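Long-range contact in artocarpin (Artocarpus integer, PDB 1VBO), which is a jacalin-family lectin with a beta-prism fold, captured here with mannotriose and specific for mannose: residues T4-W10 with A142-S148. Sequence-based numbering, arbitrary orientation.
Sequences TITVGPW and AIGIHMS
Strands 5-10 and 142-148 run antiparallel (axes at 171°, 4.4 Å apart at closest), with Ile5 facing Met147, Thr6 His146, Val7 Ile145 and, one residue out of step, Trp10 Ile143. The hydrogen-bonded pairs satisfy Met147 N with Ile5 O (2.7 Å), Val7 N with Ile145 O and Trp10 N with Ile143 O (both 2.9 Å), Ile145 N with Val7 O and Ile143 N with Trp10 O (both 3.0 Å); alternate residues of 142-148 bond strand 126-136. Ile5 N to Met147 O is weak (3.4 Å, 131°), bridged by a water donating to Met147 O (2.8 Å) and weakly accepting from Ile5 N (3.4 Å). A beta bulge, Gly8 and Pro9 against Gly144, shifts the register; the peptide bond before Pro9 is cis. Gly8's phi (84°) favours glycine, and an ideal CB would lie 2.9 Å from Trp10 CZ3. In this jacalin-type beta-prism, N- and C-terminal strands join one four-stranded sheet, which Thr6 and Val7 extend into a second subunit. Ile145 CD1 meets Val7 CG1 (3.3 Å) and Trp10 CZ3 (4.2 Å; chi1 m); Trp10 NE1 bonds Asn121 O of that subunit. Oppositely, non-hydrogen-bonded pair Thr6/His146 shares an OG1-ND1 hydrogen bond (2.7 Å, either donor); Asp19 takes His146 NE2.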
ATOM      1  N   THR A   4       5.675   6.165  -0.495  1.00 27.83           N
ATOM      2  CA  THR A   4       5.503   5.197  -1.558  1.00 27.38           C
ATOM      3  C   THR A   4       6.780   4.380  -1.642  1.00 27.52           C
ATOM      4  O   THR A   4       7.832   4.826  -1.191  1.00 27.87           O
ATOM      5  CB  THR A   4       5.297   5.892  -2.922  1.00 26.84           C
ATOM      6  OG1 THR A   4       6.415   6.751  -3.181  1.00 25.67           O
ATOM      7  CG2 THR A   4       3.996   6.726  -2.926  1.00 28.44           C
ATOM      8  N   ILE A   5       6.688   3.184  -2.207  1.00 26.94           N
ATOM      9  CA  ILE A   5       7.860   2.360  -2.399  1.00 25.63           C
ATOM     10  C   ILE A   5       8.687   3.148  -3.403  1.00 26.21           C
ATOM     11  O   ILE A   5       8.198   3.557  -4.458  1.00 26.38           O
ATOM     12  CB  ILE A   5       7.465   0.982  -2.955  1.00 26.32           C
ATOM     13  CG1 ILE A   5       6.907   0.140  -1.808  1.00 26.70           C
ATOM     14  CG2 ILE A   5       8.651   0.315  -3.621  1.00 25.15           C
ATOM     15  CD1 ILE A   5       6.207  -1.120  -2.239  1.00 31.30           C
ATOM     16  N   THR A   6       9.938   3.407  -3.051  1.00 25.95           N
ATOM     17  CA  THR A   6      10.803   4.178  -3.911  1.00 24.72           C
ATOM     18  C   THR A   6      11.969   3.313  -4.234  1.00 24.59           C
ATOM     19  O   THR A   6      12.691   2.835  -3.367  1.00 24.17           O
ATOM     20  CB  THR A   6      11.265   5.466  -3.230  1.00 24.67           C
ATOM     21  OG1 THR A   6      10.113   6.266  -2.960  1.00 28.82           O
ATOM     22  CG2 THR A   6      12.233   6.254  -4.119  1.00 24.02           C
ATOM     23  N   VAL A   7      12.159   3.130  -5.521  1.00 26.01           N
ATOM     24  CA  VAL A   7      13.191   2.250  -5.972  1.00 26.22           C
ATOM     25  C   VAL A   7      14.170   2.934  -6.877  1.00 26.68           C
ATOM     26  O   VAL A   7      13.855   3.892  -7.591  1.00 24.94           O
ATOM     27  CB  VAL A   7      12.537   1.032  -6.678  1.00 26.06           C
ATOM     28  CG1 VAL A   7      13.104   0.835  -8.059  1.00 24.75           C
ATOM     29  CG2 VAL A   7      12.689  -0.205  -5.804  1.00 24.54           C
ATOM     30  N   GLY A   8      15.389   2.446  -6.799  1.00 28.98           N
ATOM     31  CA  GLY A   8      16.578   2.983  -7.375  1.00 30.94           C
ATOM     32  C   GLY A   8      17.341   4.053  -6.652  1.00 32.44           C
ATOM     33  O   GLY A   8      17.349   4.199  -5.426  1.00 35.17           O
ATOM     34  N   PRO A   9      18.065   5.404  -7.122  1.00 33.47           N
ATOM     35  CA  PRO A   9      18.478   5.942  -8.382  1.00 32.85           C
ATOM     36  C   PRO A   9      19.484   5.157  -9.204  1.00 32.21           C
ATOM     37  O   PRO A   9      20.286   4.393  -8.666  1.00 32.02           O
ATOM     38  CB  PRO A   9      19.041   7.239  -8.091  1.00 34.09           C
ATOM     39  CG  PRO A   9      19.278   7.326  -6.610  1.00 35.88           C
ATOM     40  CD  PRO A   9      18.238   6.444  -5.981  1.00 35.08           C
ATOM     41  N   TRP A  10      19.345   5.240 -10.520  1.00 31.81           N
ATOM     42  CA  TRP A  10      20.302   4.593 -11.409  1.00 31.36           C
ATOM     43  C   TRP A  10      21.018   5.786 -12.008  1.00 31.78           C
ATOM     44  O   TRP A  10      20.381   6.730 -12.495  1.00 31.68           O
ATOM     45  CB  TRP A  10      19.598   3.769 -12.489  1.00 29.81           C
ATOM     46  CG  TRP A  10      19.029   2.465 -11.956  1.00 29.38           C
ATOM     47  CD1 TRP A  10      19.721   1.301 -11.710  1.00 27.39           C
ATOM     48  CD2 TRP A  10      17.660   2.197 -11.607  1.00 27.94           C
ATOM     49  NE1 TRP A  10      18.866   0.332 -11.238  1.00 27.04           N
ATOM     50  CE2 TRP A  10      17.598   0.852 -11.165  1.00 28.31           C
ATOM     51  CE3 TRP A  10      16.483   2.961 -11.623  1.00 28.25           C
ATOM     52  CZ2 TRP A  10      16.397   0.253 -10.746  1.00 27.58           C
ATOM     53  CZ3 TRP A  10      15.291   2.371 -11.207  1.00 28.33           C
ATOM     54  CH2 TRP A  10      15.260   1.022 -10.773  1.00 29.78           C
ATOM     55  N   ALA A 142      20.891  11.072 -12.853  1.00 31.33           N
ATOM     56  CA  ALA A 142      20.281   9.849 -12.323  1.00 30.79           C
ATOM     57  C   ALA A 142      18.758   9.907 -12.381  1.00 30.45           C
ATOM     58  O   ALA A 142      18.154  10.983 -12.421  1.00 30.39           O
ATOM     59  CB  ALA A 142      20.739   9.615 -10.880  1.00 30.22           C
ATOM     60  N   ILE A 143      18.145   8.734 -12.372  1.00 30.46           N
ATOM     61  CA  ILE A 143      16.704   8.624 -12.445  1.00 30.55           C
ATOM     62  C   ILE A 143      16.220   7.556 -11.451  1.00 30.98           C
ATOM     63  O   ILE A 143      16.844   6.497 -11.288  1.00 32.95           O
ATOM     64  CB  ILE A 143      16.293   8.261 -13.892  1.00 31.86           C
ATOM     65  CG1 ILE A 143      14.780   8.376 -14.072  1.00 32.97           C
ATOM     66  CG2 ILE A 143      16.738   6.863 -14.223  1.00 30.07           C
ATOM     67  CD1 ILE A 143      14.254   9.788 -13.925  1.00 32.76           C
ATOM     68  N   GLY A 144      15.120   7.845 -10.775  1.00 29.18           N
ATOM     69  CA  GLY A 144      14.562   6.925  -9.801  1.00 26.84           C
ATOM     70  C   GLY A 144      13.045   6.933  -9.924  1.00 27.13           C
ATOM     71  O   GLY A 144      12.474   7.857 -10.534  1.00 26.49           O
ATOM     72  N   ILE A 145      12.397   5.945  -9.312  1.00 25.47           N
ATOM     73  CA  ILE A 145      10.964   5.800  -9.379  1.00 25.23           C
ATOM     74  C   ILE A 145      10.189   5.595  -8.087  1.00 25.73           C
ATOM     75  O   ILE A 145      10.689   4.962  -7.148  1.00 27.53           O
ATOM     76  CB  ILE A 145      10.478   5.129 -10.688  1.00 25.21           C
ATOM     77  CG1 ILE A 145      10.141   3.703 -10.389  1.00 27.16           C
ATOM     78  CG2 ILE A 145      11.478   5.263 -11.783  1.00 26.27           C
ATOM     79  CD1 ILE A 145      11.276   2.772 -10.080  1.00 29.65           C
ATOM     80  N   HIS A 146       8.978   6.137  -8.033  1.00 25.01           N
ATOM     81  CA  HIS A 146       8.068   5.961  -6.905  1.00 25.46           C
ATOM     82  C   HIS A 146       6.980   4.983  -7.436  1.00 25.72           C
ATOM     83  O   HIS A 146       6.528   5.117  -8.577  1.00 21.97           O
ATOM     84  CB  HIS A 146       7.386   7.277  -6.509  1.00 26.01           C
ATOM     85  CG  HIS A 146       8.289   8.265  -5.833  1.00 27.88           C
ATOM     86  ND1 HIS A 146       8.990   7.971  -4.681  1.00 27.05           N
ATOM     87  CD2 HIS A 146       8.566   9.560  -6.125  1.00 27.25           C
ATOM     88  CE1 HIS A 146       9.660   9.045  -4.292  1.00 26.41           C
ATOM     89  NE2 HIS A 146       9.418  10.021  -5.151  1.00 27.92           N
ATOM     90  N   MET A 147       6.562   4.010  -6.621  1.00 25.94           N
ATOM     91  CA  MET A 147       5.543   3.055  -7.057  1.00 26.70           C
ATOM     92  C   MET A 147       4.398   2.845  -6.064  1.00 26.24           C
ATOM     93  O   MET A 147       4.570   3.007  -4.853  1.00 25.53           O
ATOM     94  CB  MET A 147       6.194   1.703  -7.365  1.00 28.86           C
ATOM     95  CG  MET A 147       7.299   1.783  -8.408  1.00 31.05           C
ATOM     96  SD  MET A 147       8.067   0.187  -8.654  1.00 31.75           S
ATOM     97  CE  MET A 147       6.880  -0.527  -9.752  1.00 32.63           C
ATOM     98  N   SER A 148       3.235   2.471  -6.603  1.00 26.44           N
ATOM     99  CA  SER A 148       2.026   2.203  -5.815  1.00 27.95           C
ATOM    100  C   SER A 148       1.169   1.173  -6.510  1.00 27.28           C
ATOM    101  O   SER A 148       1.462   0.788  -7.638  1.00 26.70           O
ATOM    102  CB  SER A 148       1.180   3.455  -5.649  1.00 28.39           C
ATOM    103  OG  SER A 148       1.753   4.340  -4.715  1.00 37.93           O
TER
HETATM  104  O   HOH W   1       3.465   2.279  -2.379  1.00 26.16           O